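Local coordinates for glyoxalase-like domain protein (Staphylococcus aureus, PDB 3P8A) that is of unknown function but carries a glyoxalase-like domain of the VOC family, built mainly of antiparallel beta sheets, at residues 57-62 / 72-77; 116-121 / 132-137; 160-165 / 196-201. All blocks are in the same frame, centred on the assembly; numbering follows the deposited sequence.

Interaction 1: residues 57-62 / 72-77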
ATOM      1  N   GLY A  57     -12.120 -10.203  -8.436  1.00 16.70           N
ATOM      2  CA  GLY A  57     -12.060 -10.122  -9.895  1.00 15.80           C
ATOM      3  C   GLY A  57     -10.928  -9.245 -10.404  1.00 19.61           C
ATOM      4  O   GLY A  57     -10.972  -8.770 -11.545  1.00 18.67           O
ATOM      5  N   THR A  58      -9.902  -9.026  -9.550  1.00 16.58           N
ATOM      6  CA  THR A  58      -8.721  -8.193  -9.828  1.00 15.69           C
ATOM      7  C   THR A  58      -7.500  -9.070 -10.049  1.00 18.15           C
ATOM      8  O   THR A  58      -7.506 -10.239  -9.651  1.00 16.90           O
ATOM      9  CB  THR A  58      -8.456  -7.190  -8.686  1.00 16.67           C
ATOM     10  OG1 THR A  58      -8.422  -7.868  -7.423  1.00 15.86           O
ATOM     11  CG2 THR A  58      -9.450  -6.047  -8.650  1.00 11.80           C
ATOM     12  N   PHE A  59      -6.452  -8.504 -10.683  1.00 14.06           N
ATOM     13  CA  PHE A  59      -5.158  -9.159 -10.916  1.00 13.07           C
ATOM     14  C   PHE A  59      -4.052  -8.146 -10.749  1.00 13.66           C
ATOM     15  O   PHE A  59      -4.289  -6.942 -10.876  1.00 13.34           O
ATOM     16  CB  PHE A  59      -5.074  -9.821 -12.309  1.00 14.63           C
ATOM     17  CG  PHE A  59      -5.228  -8.893 -13.492  1.00 15.07           C
ATOM     18  CD1 PHE A  59      -6.487  -8.458 -13.897  1.00 18.67           C
ATOM     19  CD2 PHE A  59      -4.121  -8.501 -14.235  1.00 17.48           C
ATOM     20  CE1 PHE A  59      -6.627  -7.607 -14.995  1.00 19.78           C
ATOM     21  CE2 PHE A  59      -4.261  -7.645 -15.338  1.00 20.41           C
ATOM     22  CZ  PHE A  59      -5.511  -7.208 -15.711  1.00 18.48           C
ATOM     23  N   ASN A  60      -2.839  -8.621 -10.536  1.00  9.71           N
ATOM     24  CA  ASN A  60      -1.725  -7.713 -10.290  1.00 10.71           C
ATOM     25  C   ASN A  60      -0.420  -8.048 -11.023  1.00 15.52           C
ATOM     26  O   ASN A  60      -0.307  -9.097 -11.658  1.00 13.51           O
ATOM     27  CB  ASN A  60      -1.507  -7.564  -8.747  1.00 12.35           C
ATOM     28  CG  ASN A  60      -1.213  -8.851  -7.987  1.00 27.08           C
ATOM     29  OD1 ASN A  60      -1.002  -9.923  -8.564  1.00 16.12           O
ATOM     30  ND2 ASN A  60      -1.183  -8.789  -6.675  1.00 12.32           N
ATOM     31  N   LYS A  61       0.543  -7.133 -10.945  1.00 12.41           N
ATOM     32  CA  LYS A  61       1.905  -7.239 -11.464  1.00 12.91           C
ATOM     33  C   LYS A  61       2.698  -6.634 -10.366  1.00 16.47           C
ATOM     34  O   LYS A  61       2.238  -5.676  -9.738  1.00 16.86           O
ATOM     35  CB  LYS A  61       2.123  -6.452 -12.759  1.00 14.59           C
ATOM     36  CG  LYS A  61       1.689  -7.159 -14.022  1.00 22.49           C
ATOM     37  CD  LYS A  61       2.255  -6.403 -15.209  1.00 25.33           C
ATOM     38  CE  LYS A  61       1.768  -6.937 -16.528  1.00 25.68           C
ATOM     39  NZ  LYS A  61       2.154  -6.021 -17.633  1.00 19.90           N
ATOM     40  N   LEU A  62       3.857  -7.219 -10.069  1.00 13.63           N
ATOM     41  CA  LEU A  62       4.640  -6.811  -8.912  1.00 13.73           C
ATOM     42  C   LEU A  62       6.011  -6.310  -9.231  1.00 17.79           C
ATOM     43  O   LEU A  62       6.722  -6.901 -10.030  1.00 17.68           O
ATOM     44  CB  LEU A  62       4.700  -7.983  -7.909  1.00 14.29           C
ATOM     45  CG  LEU A  62       3.355  -8.724  -7.696  1.00 18.17           C
ATOM     46  CD1 LEU A  62       3.560 -10.135  -7.216  1.00 19.37           C
ATOM     47  CD2 LEU A  62       2.431  -7.943  -6.765  1.00 18.84           C
ATOM     48  N   LEU A  72       0.936  -3.354  -8.690  1.00 11.49           N
ATOM     49  CA  LEU A  72       0.176  -2.712  -9.760  1.00 10.53           C
ATOM     50  C   LEU A  72      -1.074  -3.548  -9.852  1.00 13.01           C
ATOM     51  O   LEU A  72      -0.973  -4.759  -9.905  1.00 15.02           O
ATOM     52  CB  LEU A  72       0.931  -2.715 -11.086  1.00 10.12           C
ATOM     53  CG  LEU A  72       2.319  -2.115 -11.122  1.00 13.31           C
ATOM     54  CD1 LEU A  72       2.719  -1.930 -12.520  1.00 14.35           C
ATOM     55  CD2 LEU A  72       2.408  -0.762 -10.359  1.00 13.30           C
ATOM     56  N   LEU A  73      -2.229  -2.933  -9.793  1.00  9.09           N
ATOM     57  CA  LEU A  73      -3.494  -3.641  -9.706  1.00  8.57           C
ATOM     58  C   LEU A  73      -4.456  -3.227 -10.782  1.00 12.22           C
ATOM     59  O   LEU A  73      -4.547  -2.049 -11.102  1.00 10.22           O
ATOM     60  CB  LEU A  73      -4.088  -3.404  -8.270  1.00  8.84           C
ATOM     61  CG  LEU A  73      -5.371  -4.185  -7.846  1.00 14.09           C
ATOM     62  CD1 LEU A  73      -5.079  -5.698  -7.643  1.00 14.28           C
ATOM     63  CD2 LEU A  73      -5.972  -3.598  -6.579  1.00 14.37           C
ATOM     64  N   ASP A  74      -5.199  -4.209 -11.354  1.00 10.82           N
ATOM     65  CA  ASP A  74      -6.240  -3.935 -12.343  1.00 12.30           C
ATOM     66  C   ASP A  74      -7.442  -4.874 -12.123  1.00 17.72           C
ATOM     67  O   ASP A  74      -7.339  -5.834 -11.379  1.00 16.29           O
ATOM     68  CB  ASP A  74      -5.687  -4.061 -13.767  1.00 14.07           C
ATOM     69  CG  ASP A  74      -6.523  -3.472 -14.917  1.00 18.40           C
ATOM     70  OD1 ASP A  74      -7.526  -2.745 -14.638  1.00 16.62           O
ATOM     71  OD2 ASP A  74      -6.119  -3.645 -16.080  1.00 19.14           O
ATOM     72  N   VAL A  75      -8.562  -4.585 -12.770  1.00 15.49           N
ATOM     73  CA  VAL A  75      -9.777  -5.373 -12.662  1.00 17.22           C
ATOM     74  C   VAL A  75     -10.057  -6.119 -13.963  1.00 23.59           C
ATOM     75  O   VAL A  75     -10.100  -5.511 -15.036  1.00 24.70           O
ATOM     76  CB  VAL A  75     -10.982  -4.545 -12.124  1.00 21.87           C
ATOM     77  CG1 VAL A  75     -11.034  -3.142 -12.719  1.00 22.12           C
ATOM     78  CG2 VAL A  75     -12.316  -5.275 -12.288  1.00 22.12           C
ATOM     79  N   GLU A  76     -10.192  -7.442 -13.854  1.00 22.05           N
ATOM     80  CA  GLU A  76     -10.520  -8.345 -14.953  1.00 23.01           C
ATOM     81  C   GLU A  76     -12.043  -8.551 -15.018  1.00 27.02           C
ATOM     82  O   GLU A  76     -12.625  -8.505 -16.106  1.00 27.37           O
ATOM     83  CB  GLU A  76      -9.757  -9.677 -14.809  1.00 24.86           C
ATOM     84  CG  GLU A  76     -10.315 -10.870 -15.587  1.00 37.88           C
ATOM     85  CD  GLU A  76     -10.501 -10.721 -17.089  1.00 63.32           C
ATOM     86  OE1 GLU A  76      -9.740  -9.950 -17.720  1.00 51.86           O
ATOM     87  OE2 GLU A  76     -11.416 -11.379 -17.634  1.00 59.62           O
ATOM     88  N   ASN A  77     -12.668  -8.802 -13.856  1.00 22.96           N
ATOM     89  CA  ASN A  77     -14.108  -9.028 -13.736  1.00 22.14           C
ATOM     90  C   ASN A  77     -14.794  -7.870 -12.979  1.00 23.95           C
ATOM     91  O   ASN A  77     -14.956  -7.924 -11.761  1.00 24.83           O
ATOM     92  CB  ASN A  77     -14.390 -10.409 -13.107  1.00 21.21           C
ATOM     93  CG  ASN A  77     -15.849 -10.818 -13.065  1.00 28.79           C
ATOM     94  OD1 ASN A  77     -16.753 -10.040 -13.346  1.00 22.33           O
ATOM     95  ND2 ASN A  77     -16.122 -12.040 -12.653  1.00 24.91           N
TER
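F59 and D74 meet as an antiparallel hydrogen-bonded pair, with F59 N giving to D74 O and D74 N to F59 O, each at 2.9 Å. The F59 side chain stays on the D74 side of the sheet. From CB, CG is held between the backbone N and the carbonyl carbon (chi1 61°), which stands the ring up beside the neighbouring strand. Next along the ring, CD1 reaches E76 CB at 3.6 Å; CE1 has E76 N at the ring edge, in plane; CZ closes on D74 OD2 at 3.6 Å. Over one face sits D74 CB, a CH-pi contact 4.1 Å from the F59 ring centroid and 27° off the normal. The D74 carboxylate, its plane turned 43° from the ring, runs alongside, and its OD2 accepts from L35 N outside the hairpin.

These residues lie on the beta hairpin of strands 58-64 and 69-75; segments 58-62 and 72-75 run nearly antiparallel, and the K61-L72 pair repeats the reciprocal backbone bonding. Between these pairs, N60 and L73 form a non-hydrogen-bonded pair on the other face, where T58 faces V75. There L73 CD1 approaches T58 CB at 3.8 Å, while T58 OG1 is hydrogen-bonded to H53 ND1 of strand 48-53.

Beyond the last bridge, G57 O takes two donors, E76 N at 2.8 Å and N77 N at 2.9 Å, the latter in the carbonyl plane on a lone pair. G57 takes a positive phi just before the chain enters the strand, with its CA next to N77.

Interaction 2: residues 116-121 / 132-137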
ATOM      1  N   ASP A 116       1.903 -10.836  13.519  1.00 23.44           N
ATOM      2  CA  ASP A 116       0.797 -11.182  14.403  1.00 21.83           C
ATOM      3  C   ASP A 116      -0.430 -10.298  14.169  1.00 23.02           C
ATOM      4  O   ASP A 116      -0.653  -9.327  14.900  1.00 20.97           O
ATOM      5  CB  ASP A 116       1.252 -11.188  15.884  1.00 22.73           C
ATOM      6  CG  ASP A 116       0.362 -11.978  16.843  1.00 36.84           C
ATOM      7  OD1 ASP A 116      -0.699 -12.496  16.398  1.00 35.40           O
ATOM      8  OD2 ASP A 116       0.725 -12.083  18.036  1.00 47.03           O
ATOM      9  N   ILE A 117      -1.249 -10.665  13.172  1.00 18.77           N
ATOM     10  CA  ILE A 117      -2.444  -9.903  12.810  1.00 18.80           C
ATOM     11  C   ILE A 117      -3.558  -9.942  13.890  1.00 24.01           C
ATOM     12  O   ILE A 117      -4.344  -8.993  13.984  1.00 22.09           O
ATOM     13  CB  ILE A 117      -2.930 -10.257  11.382  1.00 21.63           C
ATOM     14  CG1 ILE A 117      -3.702  -9.088  10.731  1.00 21.75           C
ATOM     15  CG2 ILE A 117      -3.721 -11.572  11.363  1.00 21.64           C
ATOM     16  CD1 ILE A 117      -3.627  -9.049   9.209  1.00 26.51           C
ATOM     17  N   GLU A 118      -3.608 -11.034  14.695  1.00 21.55           N
ATOM     18  CA  GLU A 118      -4.578 -11.189  15.780  1.00 21.69           C
ATOM     19  C   GLU A 118      -4.288 -10.240  16.935  1.00 22.30           C
ATOM     20  O   GLU A 118      -5.230  -9.712  17.508  1.00 19.75           O
ATOM     21  CB  GLU A 118      -4.667 -12.651  16.260  1.00 23.64           C
ATOM     22  CG  GLU A 118      -5.696 -13.466  15.492  1.00 37.72           C
ATOM     23  CD  GLU A 118      -7.133 -13.009  15.672  1.00 65.74           C
ATOM     24  OE1 GLU A 118      -7.619 -12.992  16.828  1.00 65.14           O
ATOM     25  OE2 GLU A 118      -7.772 -12.664  14.653  1.00 63.07           O
ATOM     26  N   ALA A 119      -2.992 -10.025  17.258  1.00 21.32           N
ATOM     27  CA  ALA A 119      -2.503  -9.077  18.263  1.00 21.66           C
ATOM     28  C   ALA A 119      -2.809  -7.651  17.801  1.00 23.34           C
ATOM     29  O   ALA A 119      -3.142  -6.803  18.630  1.00 23.53           O
ATOM     30  CB  ALA A 119      -1.008  -9.236  18.457  1.00 23.19           C
ATOM     31  N   VAL A 120      -2.702  -7.388  16.481  1.00 17.45           N
ATOM     32  CA  VAL A 120      -3.056  -6.092  15.912  1.00 16.39           C
ATOM     33  C   VAL A 120      -4.547  -5.895  16.072  1.00 18.92           C
ATOM     34  O   VAL A 120      -4.949  -4.844  16.563  1.00 19.57           O
ATOM     35  CB  VAL A 120      -2.562  -5.881  14.445  1.00 20.39           C
ATOM     36  CG1 VAL A 120      -3.220  -4.667  13.804  1.00 19.19           C
ATOM     37  CG2 VAL A 120      -1.058  -5.717  14.416  1.00 20.24           C
ATOM     38  N   LYS A 121      -5.363  -6.908  15.712  1.00 13.82           N
ATOM     39  CA  LYS A 121      -6.813  -6.837  15.841  1.00 14.43           C
ATOM     40  C   LYS A 121      -7.229  -6.571  17.306  1.00 18.17           C
ATOM     41  O   LYS A 121      -8.056  -5.694  17.552  1.00 16.83           O
ATOM     42  CB  LYS A 121      -7.480  -8.101  15.280  1.00 18.09           C
ATOM     43  CG  LYS A 121      -8.996  -8.079  15.404  1.00 24.50           C
ATOM     44  CD  LYS A 121      -9.630  -9.356  14.955  1.00 27.49           C
ATOM     45  CE  LYS A 121     -11.127  -9.262  15.101  1.00 34.08           C
ATOM     46  NZ  LYS A 121     -11.819 -10.308  14.311  1.00 42.68           N
ATOM     47  N   VAL A 132     -12.413  -4.779  10.265  1.00 19.30           N
ATOM     48  CA  VAL A 132     -13.011  -5.780   9.370  1.00 18.57           C
ATOM     49  C   VAL A 132     -11.927  -6.819   9.128  1.00 21.30           C
ATOM     50  O   VAL A 132     -10.814  -6.478   8.717  1.00 18.34           O
ATOM     51  CB  VAL A 132     -13.622  -5.241   8.052  1.00 21.82           C
ATOM     52  CG1 VAL A 132     -14.027  -6.376   7.116  1.00 21.60           C
ATOM     53  CG2 VAL A 132     -14.826  -4.349   8.327  1.00 22.12           C
ATOM     54  N   GLY A 133     -12.225  -8.057   9.487  1.00 19.71           N
ATOM     55  CA  GLY A 133     -11.279  -9.147   9.330  1.00 19.32           C
ATOM     56  C   GLY A 133     -10.800  -9.785  10.616  1.00 24.09           C
ATOM     57  O   GLY A 133     -11.348  -9.506  11.678  1.00 24.36           O
ATOM     58  N   PRO A 134      -9.763 -10.648  10.561  1.00 21.32           N
ATOM     59  CA  PRO A 134      -8.936 -10.995   9.386  1.00 20.51           C
ATOM     60  C   PRO A 134      -9.663 -11.678   8.236  1.00 24.80           C
ATOM     61  O   PRO A 134     -10.489 -12.576   8.453  1.00 23.73           O
ATOM     62  CB  PRO A 134      -7.813 -11.858   9.972  1.00 22.30           C
ATOM     63  CG  PRO A 134      -7.808 -11.543  11.437  1.00 27.95           C
ATOM     64  CD  PRO A 134      -9.238 -11.281  11.781  1.00 23.29           C
ATOM     65  N   ILE A 135      -9.379 -11.194   7.010  1.00 20.62           N
ATOM     66  CA  ILE A 135      -9.923 -11.689   5.748  1.00 20.04           C
ATOM     67  C   ILE A 135      -8.882 -12.635   5.144  1.00 22.32           C
ATOM     68  O   ILE A 135      -7.777 -12.190   4.819  1.00 20.19           O
ATOM     69  CB  ILE A 135     -10.253 -10.520   4.772  1.00 23.80           C
ATOM     70  CG1 ILE A 135     -11.259  -9.482   5.368  1.00 25.60           C
ATOM     71  CG2 ILE A 135     -10.693 -11.032   3.388  1.00 23.69           C
ATOM     72  CD1 ILE A 135     -12.706  -9.964   5.578  1.00 39.32           C
ATOM     73  N   GLN A 136      -9.243 -13.921   4.957  1.00 20.05           N
ATOM     74  CA  GLN A 136      -8.353 -14.903   4.320  1.00 20.64           C
ATOM     75  C   GLN A 136      -8.254 -14.628   2.810  1.00 24.51           C
ATOM     76  O   GLN A 136      -9.261 -14.361   2.148  1.00 23.25           O
ATOM     77  CB  GLN A 136      -8.820 -16.339   4.604  1.00 22.73           C
ATOM     78  CG  GLN A 136      -7.966 -17.075   5.659  1.00 37.58           C
ATOM     79  CD  GLN A 136      -6.528 -17.366   5.254  1.00 62.02           C
ATOM     80  OE1 GLN A 136      -6.180 -17.529   4.073  1.00 58.23           O
ATOM     81  NE2 GLN A 136      -5.661 -17.476   6.245  1.00 54.12           N
HETATM   82  N   MSE A 137      -7.019 -14.617   2.282  1.00 22.53           N
HETATM   83  CA  MSE A 137      -6.761 -14.276   0.887  1.00 21.55           C
HETATM   84  C   MSE A 137      -5.790 -15.256   0.251  1.00 24.55           C
HETATM   85  O   MSE A 137      -4.917 -15.806   0.927  1.00 22.64           O
HETATM   86  CB  MSE A 137      -6.106 -12.886   0.811  1.00 24.21           C
HETATM   87  CG  MSE A 137      -6.981 -11.724   1.254  1.00 32.03           C
HETATM   88 SE   MSE A 137      -8.332 -11.169  -0.056  0.90 41.00          SE
HETATM   89  CE  MSE A 137      -7.185 -10.719  -1.563  1.00 37.19           C
TER
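K121 reaches from the helix to the strand and donates from NZ to G133 O at 2.8 Å, the one hydrogen bond between residues 116-121 and 132-137. The lysine is stretched out along its whole length: CG stands anti to the backbone N (chi1 179°) and every later torsion is also near 180°, which carries NZ far enough to meet the acceptor. NZ lies in the plane of the G133 carbonyl, with a C=O...N angle of 146°. On the way, K121 CD passes P134 CD at 3.7 Å, the two side chains crossing at about a right angle.

P134 follows a cis peptide bond, and its ring is approached from three residues of the helix. I117 CG2 touches P134 CG at 4.1 Å as the side chains slide past each other in opposite directions. E118 is bent at chi2 (-65°), a fold that brings OE2 back to within 3.4 Å of P134 CG. The axes of segments 117-121 and 132-137 approach to 9.5 Å and run nearly antiparallel, so the helix reaches across with side chains alone, meeting the P134 ring and the backbone carbonyl of G133. Helix 117-125 thus packs beside strand 130-139, an outermost strand of the eight-stranded sheet, while I117 also rests on L152 and F167 of inner strands. The one polar link runs from a lysine ammonium to a neutral backbone carbonyl, which makes it a hydrogen bond and not a salt bridge; the rest is van der Waals contact on the P134 ring.

Interaction 3: residues 160-165 / 196-201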
ATOM      1  N   ASP A 160     -12.873   9.972   6.783  1.00 26.09           N
ATOM      2  CA  ASP A 160     -11.509   9.694   6.358  1.00 24.54           C
ATOM      3  C   ASP A 160     -11.250  10.499   5.116  1.00 25.27           C
ATOM      4  O   ASP A 160     -11.924  10.287   4.109  1.00 25.88           O
ATOM      5  CB  ASP A 160     -11.289   8.194   6.017  1.00 26.06           C
ATOM      6  CG  ASP A 160     -11.300   7.238   7.187  1.00 34.60           C
ATOM      7  OD1 ASP A 160     -10.535   7.471   8.156  1.00 33.89           O
ATOM      8  OD2 ASP A 160     -12.026   6.216   7.110  1.00 40.23           O
ATOM      9  N   GLU A 161     -10.281  11.422   5.156  1.00 18.14           N
ATOM     10  CA  GLU A 161      -9.889  12.096   3.929  1.00 17.73           C
ATOM     11  C   GLU A 161      -9.089  11.073   3.107  1.00 18.85           C
ATOM     12  O   GLU A 161      -9.218  10.994   1.886  1.00 19.65           O
ATOM     13  CB  GLU A 161      -8.991  13.325   4.211  1.00 19.06           C
ATOM     14  CG  GLU A 161      -9.750  14.530   4.730  1.00 23.04           C
ATOM     15  CD  GLU A 161     -10.709  15.187   3.766  1.00 41.82           C
ATOM     16  OE1 GLU A 161     -10.558  14.990   2.536  1.00 24.54           O
ATOM     17  OE2 GLU A 161     -11.616  15.904   4.252  1.00 31.40           O
ATOM     18  N   ILE A 162      -8.296  10.268   3.814  1.00 12.73           N
ATOM     19  CA  ILE A 162      -7.364   9.284   3.263  1.00 10.22           C
ATOM     20  C   ILE A 162      -7.805   7.895   3.606  1.00 12.48           C
ATOM     21  O   ILE A 162      -8.106   7.621   4.768  1.00 10.77           O
ATOM     22  CB  ILE A 162      -5.930   9.580   3.854  1.00 11.33           C
ATOM     23  CG1 ILE A 162      -5.436  10.969   3.475  1.00 11.16           C
ATOM     24  CG2 ILE A 162      -4.902   8.504   3.501  1.00 11.19           C
ATOM     25  CD1 ILE A 162      -5.471  11.288   1.931  1.00  9.65           C
ATOM     26  N   LYS A 163      -7.784   6.988   2.616  1.00 10.98           N
ATOM     27  CA  LYS A 163      -8.180   5.612   2.896  1.00 10.26           C
ATOM     28  C   LYS A 163      -7.171   5.048   3.883  1.00 14.18           C
ATOM     29  O   LYS A 163      -5.962   5.160   3.634  1.00 13.22           O
ATOM     30  CB  LYS A 163      -8.217   4.746   1.624  1.00 12.03           C
ATOM     31  CG  LYS A 163      -8.889   3.398   1.854  1.00 15.34           C
ATOM     32  CD  LYS A 163     -10.381   3.511   1.727  1.00 17.55           C
ATOM     33  CE  LYS A 163     -11.028   2.153   1.743  1.00 19.26           C
ATOM     34  NZ  LYS A 163     -12.483   2.301   1.472  1.00 23.87           N
ATOM     35  N   PRO A 164      -7.635   4.509   5.042  1.00 12.53           N
ATOM     36  CA  PRO A 164      -6.682   4.001   6.027  1.00 12.29           C
ATOM     37  C   PRO A 164      -5.790   2.891   5.489  1.00 13.69           C
ATOM     38  O   PRO A 164      -6.294   1.939   4.884  1.00 13.75           O
ATOM     39  CB  PRO A 164      -7.594   3.443   7.149  1.00 13.62           C
ATOM     40  CG  PRO A 164      -8.864   4.218   7.019  1.00 18.07           C
ATOM     41  CD  PRO A 164      -9.028   4.338   5.520  1.00 13.63           C
ATOM     42  N   PRO A 165      -4.477   2.957   5.773  1.00 10.87           N
ATOM     43  CA  PRO A 165      -3.595   1.823   5.446  1.00  9.50           C
ATOM     44  C   PRO A 165      -4.137   0.555   6.121  1.00 13.98           C
ATOM     45  O   PRO A 165      -4.802   0.638   7.164  1.00 12.50           O
ATOM     46  CB  PRO A 165      -2.257   2.220   6.081  1.00 10.08           C
ATOM     47  CG  PRO A 165      -2.296   3.699   6.129  1.00 14.62           C
ATOM     48  CD  PRO A 165      -3.723   4.034   6.453  1.00 12.13           C
ATOM     49  N   VAL A 196       1.644  11.681   1.106  1.00  7.89           N
ATOM     50  CA  VAL A 196       0.201  11.711   1.136  1.00  7.09           C
ATOM     51  C   VAL A 196      -0.228  13.179   1.177  1.00 10.20           C
ATOM     52  O   VAL A 196       0.318  13.971   1.970  1.00  9.17           O
ATOM     53  CB  VAL A 196      -0.336  10.924   2.377  1.00 11.77           C
ATOM     54  CG1 VAL A 196      -1.846  11.039   2.510  1.00 11.31           C
ATOM     55  CG2 VAL A 196       0.083   9.452   2.345  1.00 11.76           C
ATOM     56  N   LYS A 197      -1.168  13.554   0.282  1.00  5.73           N
ATOM     57  CA  LYS A 197      -1.734  14.887   0.273  1.00  5.24           C
ATOM     58  C   LYS A 197      -3.057  14.766   1.012  1.00  9.81           C
ATOM     59  O   LYS A 197      -3.806  13.823   0.744  1.00  8.19           O
ATOM     60  CB  LYS A 197      -1.889  15.420  -1.170  1.00  8.71           C
ATOM     61  CG  LYS A 197      -0.664  16.239  -1.565  1.00 10.69           C
ATOM     62  CD  LYS A 197      -0.621  16.679  -2.993  1.00 16.08           C
ATOM     63  CE  LYS A 197       0.521  17.664  -3.185  1.00 27.24           C
ATOM     64  NZ  LYS A 197       0.578  18.216  -4.561  1.00 42.56           N
ATOM     65  N   SER A 198      -3.323  15.649   1.990  1.00  7.42           N
ATOM     66  CA  SER A 198      -4.587  15.565   2.723  1.00  6.73           C
ATOM     67  C   SER A 198      -5.275  16.916   2.869  1.00 11.41           C
ATOM     68  O   SER A 198      -4.618  17.903   3.225  1.00 11.41           O
ATOM     69  CB  SER A 198      -4.374  14.954   4.098  1.00  4.90           C
ATOM     70  OG  SER A 198      -5.611  14.919   4.794  1.00 10.17           O
ATOM     71  N   LYS A 199      -6.609  16.936   2.702  1.00  6.34           N
ATOM     72  CA  LYS A 199      -7.383  18.174   2.904  1.00  7.12           C
ATOM     73  C   LYS A 199      -7.651  18.408   4.381  1.00 11.86           C
ATOM     74  O   LYS A 199      -8.194  19.449   4.760  1.00 12.73           O
ATOM     75  CB  LYS A 199      -8.709  18.148   2.117  1.00  9.48           C
ATOM     76  CG  LYS A 199      -8.529  18.309   0.619  1.00 14.81           C
ATOM     77  CD  LYS A 199      -9.880  18.271  -0.107  1.00 22.57           C
ATOM     78  CE  LYS A 199     -10.374  16.869  -0.345  1.00 27.74           C
ATOM     79  NZ  LYS A 199     -11.641  16.880  -1.138  1.00 34.95           N
ATOM     80  N   ASN A 200      -7.254  17.447   5.226  1.00  9.42           N
ATOM     81  CA  ASN A 200      -7.372  17.543   6.672  1.00  8.60           C
ATOM     82  C   ASN A 200      -6.191  16.833   7.318  1.00 10.42           C
ATOM     83  O   ASN A 200      -6.332  15.766   7.895  1.00 10.31           O
ATOM     84  CB  ASN A 200      -8.740  16.992   7.171  1.00 14.01           C
ATOM     85  CG  ASN A 200      -9.078  17.446   8.572  1.00 26.87           C
ATOM     86  OD1 ASN A 200      -8.261  18.044   9.268  1.00 23.68           O
ATOM     87  ND2 ASN A 200     -10.279  17.130   9.034  1.00 27.43           N
ATOM     88  N   ARG A 201      -5.011  17.428   7.198  1.00  9.82           N
ATOM     89  CA  ARG A 201      -3.773  16.862   7.725  1.00 10.18           C
ATOM     90  C   ARG A 201      -3.840  16.540   9.191  1.00 14.51           C
ATOM     91  O   ARG A 201      -3.368  15.485   9.593  1.00 11.57           O
ATOM     92  CB  ARG A 201      -2.605  17.809   7.440  1.00  7.59           C
ATOM     93  CG  ARG A 201      -1.282  17.369   8.055  1.00  7.98           C
ATOM     94  CD  ARG A 201      -0.113  18.096   7.442  1.00  8.66           C
ATOM     95  NE  ARG A 201      -0.242  19.558   7.463  1.00  8.20           N
ATOM     96  CZ  ARG A 201       0.554  20.379   8.155  1.00 14.65           C
ATOM     97  NH1 ARG A 201       1.473  19.891   8.979  1.00  5.94           N
ATOM     98  NH2 ARG A 201       0.415  21.689   8.047  1.00  7.89           N
TER
HETATM   99  O   HOH W   1     -11.992  13.972  -0.152  1.00 46.19           O
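An ST turn ends strand 189-198 at this contact, where the loop leading to strand 166-170 comes down on the second, seven-stranded sheet of the chain. S198 OG accepts from N200 N, two residues on, at 3.0 Å with an N-H...O angle of 156°; the hydroxyl is also hydrogen-bonded to T204 OG1 of helix 201-212, for which N200 is the N-cap residue. The turn therefore links the strand end to the helix start, and E161 and I162 of the loop lie against it.

I162 supplies the apolar half. Its CD1 lies 3.7 Å from V196 CG1, which CG1 of the isoleucine also touches, the two side chains crossing obliquely. The same CD1 comes within 3.3 Å of K197 O, a methyl placed against a backbone carbonyl. Y245 of strand 244-252 touches I162 and V196 alike, extending this apolar patch into the sheet.

E161 is directed toward the turn and touches it along its length. Its CB is 3.8 Å from S198 OG, and CG meets N200 CB at 3.6 Å. A bend at chi2 (-67°) then turns the carboxylate over K199, whose side chain it crosses at about a right angle. E161 OE1 is hydrogen-bonded to S243 OG, which also pairs with K199 N, so the serine joins the loop to the turn. No salt bridge forms, as E161 OE1 and K199 NZ stay 4.3 Å apart. One water bridges them, donating to E161 OE1 at 3.2 Å and accepting from K199 NZ at 3.1 Å.

From the N terminus the contacts come in series: each closes before the next opens, and none nests in or crosses another. Interaction 1 closes a hairpin across nine intervening residues and ties neighbouring strands near one end of the eight-stranded sheet. Interaction 2, with ten residues between its segments, folds helix 117-125 back on strand 130-139 at the other end of that sheet; the two centres are 22 Å apart. Interaction 3 spans 30 residues and joins the loop before strand 166-170 to strand 189-198 of the seven-stranded sheet. It thus connects the two sheets, while its nearest atoms remain about 9 Å from interaction 2 and about 11 Å from interaction 1.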